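Local structure of ATP-dependent Clp endopeptidase (Clostridium difficile, 3FES) at residues V55-A60 against K124-A129; H35-L40 against L112-E117; K24-N29 against Y61-I66. The protein is probably the ClpC chaperone partner of a Clp protease, using ATP to unfold substrates, with an amino-terminal helical domain that probably receives substrates or adaptors. All blocks are in the same frame, centred on the assembly; numbering follows the deposited sequence.

Contact 1 (V55-A60 against K124-A129); sequences VGFTEA and KILNYA
Phe-57 lays the far end of its ring against Leu-126 and Ala-129 on helix 120-129. The tightest touch is with Leu-126, whose CD2 lies 3.5 Å from both CE1 and CZ of Phe-57. The two side chains cross at about a right angle. Ala-129 meets the ring next to this, with CB 3.8 Å from CE2 of Phe-57. Ile-125 adds a looser contact, CG2 to Phe-57 CE2 at 4.3 Å. All three methyls approach the ring obliquely. In Phe-57 the first torsion (chi1 -64°) sets CG anti to the carbonyl carbon, and the ring reaches across from the short link between helices 47-55 and 59-70.

That link is shaped at both ends. Gly-56 closes the helix before it with a Schellman motif, at a positive phi of 123°. Thr-58 is the N-cap of the next helix and bonds through OG1 to Tyr-61 N. Phe-57 sits between these two helix ends. Leu-62, Leu-41 and Val-131 also touch its side chain.

The contact thus joins a helix-helix link of the Clp amino-terminal domain to helix 120-129. Carbon meets carbon throughout, with no hydrogen bond between the segments. The Phe-57 ring is therefore held by shape and by exclusion of water, without any directional bond.

Contact 2 (H35-L40 against L112-E117); sequences HILLGL and LAIIQE
Ile-114 and Leu-40 meet end to end, and the same methyl of Ile-114 serves every apolar contact here. Its CD1 lies 3.7 Å from CD1 of Leu-40, the two side chains reaching toward each other. Ile-36 comes in differently. Its CG2 branch is 3.9 Å from Ile-114 CD1, and the two chains slide past each other in opposite directions. Leu-37 crosses Ile-114 at about a right angle, with 4.2 Å between their CD1 atoms. Ile-114 CD1 also rests 4.0 Å from the backbone N of Leu-37. The reach of Ile-114 comes from its torsions: CG1 lies opposite the carbonyl carbon (chi1 -74°), and CD1 then extends away from the main chain (chi2 173°).

The backbones themselves stay apart. Near this point helices 33-43 and 107-117 run roughly antiparallel, at 150°, with their axes 11.1 Å apart. Side chains therefore fill the interval. Ile-110 and Leu-111 continue the same apolar layer along helix 107-117, touching Ile-36, Leu-37 and Leu-40.

Polar groups stay to the side. Glu-117 makes a salt bridge to Arg-85 and accepts a bond from Glu-119 N.

The contact lies near the centre of the helical bundle. It joins helix 33-43 to helix 107-117, which lie in the two parts of the chain that match the Clp amino-terminal family. All four touching side chains are buried hydrocarbon. Cohesion between these segments rests on dispersion and the hydrophobic effect.

Contact 3 (K24-N29 against Y61-I66); sequences KSLGHN and YLEGKI
The His-28 ring meets Ile-66 at its edge, where Ile-66 CG2 lies in the ring plane, 3.8 Å from CE1 of His-28. One face of the same ring carries Leu-26 CB, 3.6 Å above the plane and over its centre. The ring of Tyr-61 has Lys-65 CG 3.5 Å above one face, offset toward the rim. Lys-65 also makes a cation-pi contact with Tyr-128.

Between Leu-26 and His-28 the chain turns through a Schellman motif at the end of helix 10-25. Gly-27 is the first residue to leave helical backbone angles and takes a positive phi of 67°. Its N bonds back to Lys-24 O. The turn sets Leu-26 and His-28 side by side against helix 59-70, within the Clp amino-terminal domain.

Ile-66 is the shared partner. Its CG2 branch, opposite the backbone N, touches His-28 and also stands 3.9 Å from CD1 of Leu-26. Leu-26 and Ile-66 cross at about a right angle. The other methyl of Leu-26 turns to Glu-63, whose extended chain brings the carboxylate across at a slant. That is packing and not a polar bond.

NE2 of His-28 finds its partner beyond these segments, the backbone O of Gly-71. This bond helps hold the ring's rotation while CE1, between the two ring nitrogens, packs on Ile-66. His-35 also meets this ring, with their planes at about 65°. At the Glu-63 end, OE1 of the carboxylate comes 4.1 Å from CD2 of Leu-26.

Overall arrangement
Contact 2 lies nearest the middle of the chain. Contacts 1 and 3 sit farther out, yet most of their touching residues are buried too. Contacts 1 and 3 share helix 59-70, and Leu-62 of that helix packs on both Phe-57 and Ile-125. Contact 2 meets contact 3 through Leu-38, which packs on Leu-62, Glu-63 and Ile-66. Helices 107-117 and 120-129, used by contacts 2 and 1, follow each other in the chain. Chemistry changes with place. The centre is aliphatic and joins two helices. The outer contacts each press an aromatic ring from beyond a Schellman turn onto a helix, and contact 3 brings in a carboxylate.

Contact 1 (V55-A60 against K124-A129)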
loop_
_atom_site.group_PDB
_atom_site.type_symbol
_atom_site.label_atom_id
_atom_site.label_comp_id
_atom_site.label_asym_id
_atom_site.label_seq_id
_atom_site.Cartn_x
_atom_site.Cartn_y
_atom_site.Cartn_z
ATOM N N VAL A 55 -7.458 4.023 11.708
ATOM C CA VAL A 55 -6.414 4.707 12.445
ATOM C C VAL A 55 -6.390 6.197 12.112
ATOM O O VAL A 55 -5.684 6.956 12.774
ATOM C CB VAL A 55 -4.983 4.074 12.249
ATOM C CG1 VAL A 55 -5.019 2.542 12.426
ATOM C CG2 VAL A 55 -4.363 4.477 10.914
ATOM N N GLY A 56 -7.119 6.610 11.074
ATOM C CA GLY A 56 -7.286 8.045 10.808
ATOM C C GLY A 56 -6.883 8.662 9.468
ATOM O O GLY A 56 -7.106 9.851 9.259
ATOM N N PHE A 57 -6.286 7.895 8.556
ATOM C CA PHE A 57 -5.909 8.454 7.261
ATOM C C PHE A 57 -7.089 8.696 6.338
ATOM O O PHE A 57 -8.070 7.931 6.341
ATOM C CB PHE A 57 -4.958 7.531 6.525
ATOM C CG PHE A 57 -3.651 7.349 7.213
ATOM C CD1 PHE A 57 -3.356 6.149 7.854
ATOM C CD2 PHE A 57 -2.730 8.389 7.259
ATOM C CE1 PHE A 57 -2.140 5.986 8.495
ATOM C CE2 PHE A 57 -1.502 8.237 7.913
ATOM C CZ PHE A 57 -1.216 7.063 8.536
ATOM N N THR A 58 -6.960 9.726 5.509
ATOM C CA THR A 58 -7.874 9.945 4.386
ATOM C C THR A 58 -7.042 9.941 3.123
ATOM O O THR A 58 -5.817 10.089 3.191
ATOM C CB THR A 58 -8.546 11.331 4.461
ATOM O OG1 THR A 58 -7.530 12.322 4.635
ATOM C CG2 THR A 58 -9.527 11.402 5.636
ATOM N N GLU A 59 -7.685 9.796 1.967
ATOM C CA GLU A 59 -6.963 9.921 0.714
ATOM C C GLU A 59 -6.280 11.291 0.564
ATOM O O GLU A 59 -5.125 11.372 0.123
ATOM C CB GLU A 59 -7.906 9.725 -0.464
ATOM C CG GLU A 59 -8.735 8.495 -0.405
ATOM C CD GLU A 59 -9.541 8.346 -1.669
ATOM O OE1 GLU A 59 -9.300 9.149 -2.605
ATOM O OE2 GLU A 59 -10.401 7.431 -1.729
ATOM N N ALA A 60 -6.998 12.363 0.924
ATOM C CA ALA A 60 -6.471 13.722 0.830
ATOM C C ALA A 60 -5.227 13.909 1.687
ATOM O O ALA A 60 -4.250 14.501 1.229
ATOM C CB ALA A 60 -7.554 14.767 1.196
ATOM N N LYS A 124 7.645 6.204 6.314
ATOM C CA LYS A 124 7.940 7.571 6.776
ATOM C C LYS A 124 6.648 8.322 7.085
ATOM O O LYS A 124 6.559 9.045 8.068
ATOM C CB LYS A 124 8.800 8.345 5.759
ATOM C CG LYS A 124 10.265 7.984 5.845
ATOM C CD LYS A 124 11.114 8.721 4.826
ATOM C CE LYS A 124 12.530 8.197 4.878
ATOM N NZ LYS A 124 13.438 8.932 3.967
ATOM N N ILE A 125 5.640 8.121 6.244
ATOM C CA ILE A 125 4.348 8.755 6.447
ATOM C C ILE A 125 3.641 8.152 7.671
ATOM O O ILE A 125 3.088 8.888 8.472
ATOM C CB ILE A 125 3.441 8.627 5.189
ATOM C CG1 ILE A 125 4.023 9.463 4.025
ATOM C CG2 ILE A 125 1.968 9.015 5.546
ATOM C CD1 ILE A 125 3.342 9.224 2.663
ATOM N N LEU A 126 3.648 6.825 7.806
ATOM C CA LEU A 126 3.055 6.206 9.009
ATOM C C LEU A 126 3.763 6.713 10.285
ATOM O O LEU A 126 3.120 7.042 11.290
ATOM C CB LEU A 126 3.141 4.692 8.944
ATOM C CG LEU A 126 2.334 4.096 7.778
ATOM C CD1 LEU A 126 2.702 2.631 7.652
ATOM C CD2 LEU A 126 0.861 4.246 8.063
ATOM N N ASN A 127 5.083 6.769 10.227
ATOM C CA ASN A 127 5.855 7.224 11.383
ATOM C C ASN A 127 5.585 8.681 11.722
ATOM O O ASN A 127 5.459 9.047 12.903
ATOM C CB ASN A 127 7.354 7.035 11.116
ATOM C CG ASN A 127 7.746 5.569 11.053
ATOM O OD1 ASN A 127 7.010 4.711 11.510
ATOM N ND2 ASN A 127 8.904 5.280 10.467
ATOM N N TYR A 128 5.526 9.516 10.685
ATOM C CA TYR A 128 5.287 10.965 10.841
ATOM C C TYR A 128 3.946 11.201 11.531
ATOM O O TYR A 128 3.827 12.038 12.460
ATOM C CB TYR A 128 5.320 11.651 9.450
ATOM C CG TYR A 128 5.162 13.154 9.513
ATOM C CD1 TYR A 128 6.282 13.989 9.603
ATOM C CD2 TYR A 128 3.887 13.745 9.487
ATOM C CE1 TYR A 128 6.142 15.384 9.675
ATOM C CE2 TYR A 128 3.736 15.136 9.563
ATOM C CZ TYR A 128 4.865 15.936 9.653
ATOM O OH TYR A 128 4.718 17.294 9.716
ATOM N N ALA A 129 2.940 10.440 11.092
ATOM C CA ALA A 129 1.606 10.485 11.684
ATOM C C ALA A 129 1.548 9.846 13.080
ATOM O O ALA A 129 0.563 9.994 13.767
ATOM C CB ALA A 129 0.571 9.803 10.743
#

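Contact 2 (H35-L40 against L112-E117)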
loop_
_atom_site.group_PDB
_atom_site.type_symbol
_atom_site.label_atom_id
_atom_site.label_comp_id
_atom_site.label_asym_id
_atom_site.label_seq_id
_atom_site.Cartn_x
_atom_site.Cartn_y
_atom_site.Cartn_z
ATOM N N HIS A 35 2.755 4.985 -2.930
ATOM C CA HIS A 35 1.656 4.875 -3.866
ATOM C C HIS A 35 0.842 3.621 -3.624
ATOM O O HIS A 35 -0.370 3.655 -3.776
ATOM C CB HIS A 35 2.157 4.843 -5.293
ATOM C CG HIS A 35 3.048 5.988 -5.651
ATOM N ND1 HIS A 35 2.593 7.278 -5.800
ATOM C CD2 HIS A 35 4.373 6.027 -5.894
ATOM C CE1 HIS A 35 3.599 8.060 -6.141
ATOM N NE2 HIS A 35 4.684 7.319 -6.225
ATOM N N ILE A 36 1.505 2.519 -3.282
ATOM C CA ILE A 36 0.792 1.293 -2.911
ATOM C C ILE A 36 -0.081 1.581 -1.676
ATOM O O ILE A 36 -1.240 1.167 -1.606
ATOM C CB ILE A 36 1.790 0.140 -2.603
ATOM C CG1 ILE A 36 2.648 -0.201 -3.838
ATOM C CG2 ILE A 36 1.030 -1.118 -2.099
ATOM C CD1 ILE A 36 3.739 -1.210 -3.542
ATOM N N LEU A 37 0.485 2.279 -0.678
ATOM C CA LEU A 37 -0.323 2.638 0.498
ATOM C C LEU A 37 -1.575 3.464 0.133
ATOM O O LEU A 37 -2.700 3.204 0.638
ATOM C CB LEU A 37 0.562 3.405 1.509
ATOM C CG LEU A 37 -0.090 3.649 2.874
ATOM C CD1 LEU A 37 -0.144 2.373 3.691
ATOM C CD2 LEU A 37 0.748 4.658 3.631
ATOM N N LEU A 38 -1.393 4.437 -0.760
ATOM C CA LEU A 38 -2.508 5.260 -1.207
ATOM C C LEU A 38 -3.478 4.413 -2.031
ATOM O O LEU A 38 -4.704 4.554 -1.907
ATOM C CB LEU A 38 -2.007 6.437 -2.054
ATOM C CG LEU A 38 -3.045 7.394 -2.664
ATOM C CD1 LEU A 38 -4.046 7.939 -1.618
ATOM C CD2 LEU A 38 -2.318 8.506 -3.393
ATOM N N GLY A 39 -2.923 3.512 -2.838
ATOM C CA GLY A 39 -3.773 2.578 -3.607
ATOM C C GLY A 39 -4.656 1.701 -2.703
ATOM O O GLY A 39 -5.841 1.445 -3.020
ATOM N N LEU A 40 -4.071 1.191 -1.615
ATOM C CA LEU A 40 -4.799 0.393 -0.617
ATOM C C LEU A 40 -5.940 1.193 0.014
ATOM O O LEU A 40 -7.030 0.653 0.199
ATOM C CB LEU A 40 -3.867 -0.166 0.479
ATOM C CG LEU A 40 -2.791 -1.196 0.006
ATOM C CD1 LEU A 40 -1.706 -1.331 1.106
ATOM C CD2 LEU A 40 -3.501 -2.547 -0.325
ATOM N N LEU A 112 0.588 -5.649 5.473
ATOM C CA LEU A 112 1.536 -6.344 6.372
ATOM C C LEU A 112 2.992 -6.204 5.864
ATOM O O LEU A 112 3.961 -5.990 6.618
ATOM C CB LEU A 112 1.203 -7.825 6.382
ATOM C CG LEU A 112 1.417 -8.725 7.585
ATOM C CD1 LEU A 112 1.169 -8.006 8.906
ATOM C CD2 LEU A 112 0.384 -9.843 7.386
ATOM N N ALA A 113 3.118 -6.393 4.559
ATOM C CA ALA A 113 4.422 -6.348 3.893
ATOM C C ALA A 113 5.025 -4.948 3.883
ATOM O O ALA A 113 6.245 -4.801 4.090
ATOM C CB ALA A 113 4.230 -6.859 2.429
ATOM N N ILE A 114 4.186 -3.925 3.656
ATOM C CA ILE A 114 4.647 -2.526 3.732
ATOM C C ILE A 114 5.258 -2.306 5.105
ATOM O O ILE A 114 6.396 -1.839 5.234
ATOM C CB ILE A 114 3.497 -1.514 3.484
ATOM C CG1 ILE A 114 3.133 -1.500 1.980
ATOM C CG2 ILE A 114 3.947 -0.073 3.844
ATOM C CD1 ILE A 114 1.881 -0.642 1.677
ATOM N N ILE A 115 4.506 -2.657 6.133
ATOM C CA ILE A 115 4.976 -2.462 7.540
ATOM C C ILE A 115 6.254 -3.238 7.862
ATOM O O ILE A 115 7.227 -2.685 8.439
ATOM C CB ILE A 115 3.848 -2.785 8.521
ATOM C CG1 ILE A 115 2.742 -1.746 8.349
ATOM C CG2 ILE A 115 4.358 -2.798 10.030
ATOM C CD1 ILE A 115 1.409 -2.112 9.054
ATOM N N GLN A 116 6.275 -4.508 7.485
ATOM C CA GLN A 116 7.454 -5.346 7.650
ATOM C C GLN A 116 8.698 -4.837 6.958
ATOM O O GLN A 116 9.799 -4.943 7.527
ATOM C CB GLN A 116 7.188 -6.739 7.128
ATOM C CG GLN A 116 6.714 -7.634 8.189
ATOM C CD GLN A 116 7.786 -7.873 9.185
ATOM O OE1 GLN A 116 8.901 -8.271 8.831
ATOM N NE2 GLN A 116 7.489 -7.586 10.438
ATOM N N GLU A 117 8.520 -4.288 5.756
ATOM C CA GLU A 117 9.654 -3.780 4.970
ATOM C C GLU A 117 10.353 -2.638 5.735
ATOM O O GLU A 117 11.591 -2.517 5.722
ATOM C CB GLU A 117 9.216 -3.378 3.546
ATOM C CG GLU A 117 10.394 -3.209 2.586
ATOM C CD GLU A 117 11.087 -1.862 2.761
ATOM O OE1 GLU A 117 10.440 -0.936 3.318
ATOM O OE2 GLU A 117 12.271 -1.707 2.345
#

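Contact 3 (K24-N29 against Y61-I66)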
loop_
_atom_site.group_PDB
_atom_site.type_symbol
_atom_site.label_atom_id
_atom_site.label_comp_id
_atom_site.label_asym_id
_atom_site.label_seq_id
_atom_site.Cartn_x
_atom_site.Cartn_y
_atom_site.Cartn_z
ATOM N N LYS A 24 0.659 8.152 -11.655
ATOM C CA LYS A 24 0.490 8.864 -12.903
ATOM C C LYS A 24 -0.097 10.266 -12.691
ATOM O O LYS A 24 0.395 11.257 -13.281
ATOM C CB LYS A 24 -0.430 8.083 -13.842
ATOM C CG LYS A 24 0.227 6.879 -14.508
ATOM C CD LYS A 24 -0.786 6.284 -15.511
ATOM C CE LYS A 24 -0.394 4.898 -15.948
ATOM N NZ LYS A 24 0.002 4.922 -17.379
ATOM N N SER A 25 -1.159 10.315 -11.884
ATOM C CA SER A 25 -1.854 11.544 -11.525
ATOM C C SER A 25 -0.907 12.597 -10.998
ATOM O O SER A 25 -1.064 13.773 -11.309
ATOM C CB SER A 25 -2.916 11.278 -10.464
ATOM O OG SER A 25 -4.063 10.712 -11.047
ATOM N N LEU A 26 0.059 12.157 -10.193
ATOM C CA LEU A 26 1.029 13.056 -9.542
ATOM C C LEU A 26 2.277 13.356 -10.389
ATOM O O LEU A 26 3.188 14.076 -9.934
ATOM C CB LEU A 26 1.447 12.456 -8.206
ATOM C CG LEU A 26 0.314 12.227 -7.201
ATOM C CD1 LEU A 26 0.810 11.375 -6.077
ATOM C CD2 LEU A 26 -0.306 13.593 -6.711
ATOM N N GLY A 27 2.310 12.839 -11.617
ATOM C CA GLY A 27 3.482 12.960 -12.490
ATOM C C GLY A 27 4.691 12.183 -11.958
ATOM O O GLY A 27 5.845 12.606 -12.140
ATOM N N HIS A 28 4.429 11.049 -11.308
ATOM C CA HIS A 28 5.493 10.182 -10.778
ATOM C C HIS A 28 5.619 8.970 -11.698
ATOM O O HIS A 28 4.628 8.258 -11.906
ATOM C CB HIS A 28 5.142 9.717 -9.358
ATOM C CG HIS A 28 5.063 10.829 -8.368
ATOM N ND1 HIS A 28 4.583 10.657 -7.086
ATOM C CD2 HIS A 28 5.370 12.146 -8.482
ATOM C CE1 HIS A 28 4.628 11.812 -6.444
ATOM N NE2 HIS A 28 5.091 12.734 -7.272
ATOM N N ASN A 29 6.796 8.698 -12.245
ATOM C CA ASN A 29 6.908 7.561 -13.177
ATOM C C ASN A 29 7.391 6.275 -12.496
ATOM O O ASN A 29 7.539 5.245 -13.127
ATOM C CB ASN A 29 7.733 7.901 -14.414
ATOM C CG ASN A 29 9.080 8.497 -14.079
ATOM O OD1 ASN A 29 9.645 8.234 -13.016
ATOM N ND2 ASN A 29 9.576 9.345 -14.962
ATOM N N TYR A 61 -5.235 13.379 2.908
ATOM C CA TYR A 61 -4.052 13.487 3.768
ATOM C C TYR A 61 -2.836 12.782 3.157
ATOM O O TYR A 61 -1.754 13.365 3.048
ATOM C CB TYR A 61 -4.318 12.939 5.165
ATOM C CG TYR A 61 -3.078 12.884 6.027
ATOM C CD1 TYR A 61 -2.714 13.964 6.835
ATOM C CD2 TYR A 61 -2.254 11.762 6.023
ATOM C CE1 TYR A 61 -1.560 13.916 7.630
ATOM C CE2 TYR A 61 -1.096 11.700 6.815
ATOM C CZ TYR A 61 -0.757 12.772 7.609
ATOM O OH TYR A 61 0.379 12.706 8.387
ATOM N N LEU A 62 -3.014 11.528 2.763
ATOM C CA LEU A 62 -1.898 10.761 2.185
ATOM C C LEU A 62 -1.304 11.403 0.942
ATOM O O LEU A 62 -0.085 11.547 0.822
ATOM C CB LEU A 62 -2.346 9.344 1.850
ATOM C CG LEU A 62 -2.553 8.364 2.992
ATOM C CD1 LEU A 62 -2.830 6.981 2.341
ATOM C CD2 LEU A 62 -1.311 8.309 3.886
ATOM N N GLU A 63 -2.179 11.757 0.010
ATOM C CA GLU A 63 -1.790 12.526 -1.165
ATOM C C GLU A 63 -1.026 13.800 -0.856
ATOM O O GLU A 63 0.012 14.056 -1.467
ATOM C CB GLU A 63 -3.000 12.892 -1.980
ATOM C CG GLU A 63 -3.169 12.055 -3.177
ATOM C CD GLU A 63 -4.250 12.583 -4.073
ATOM O OE1 GLU A 63 -4.017 12.612 -5.303
ATOM O OE2 GLU A 63 -5.330 12.974 -3.547
ATOM N N GLY A 64 -1.536 14.602 0.079
ATOM C CA GLY A 64 -0.849 15.834 0.494
ATOM C C GLY A 64 0.558 15.564 1.003
ATOM O O GLY A 64 1.503 16.275 0.644
ATOM N N LYS A 65 0.698 14.535 1.846
ATOM C CA LYS A 65 2.004 14.164 2.408
ATOM C C LYS A 65 2.975 13.676 1.336
ATOM O O LYS A 65 4.174 13.971 1.387
ATOM C CB LYS A 65 1.862 13.101 3.505
ATOM C CG LYS A 65 1.257 13.600 4.833
ATOM C CD LYS A 65 1.960 14.846 5.424
ATOM C CE LYS A 65 3.488 14.670 5.500
ATOM N NZ LYS A 65 4.180 15.901 5.986
ATOM N N ILE A 66 2.443 12.950 0.359
ATOM C CA ILE A 66 3.246 12.461 -0.741
ATOM C C ILE A 66 3.776 13.652 -1.529
ATOM O O ILE A 66 4.974 13.731 -1.789
ATOM C CB ILE A 66 2.449 11.503 -1.647
ATOM C CG1 ILE A 66 2.206 10.179 -0.913
ATOM C CG2 ILE A 66 3.206 11.247 -2.971
ATOM C CD1 ILE A 66 1.226 9.223 -1.710
#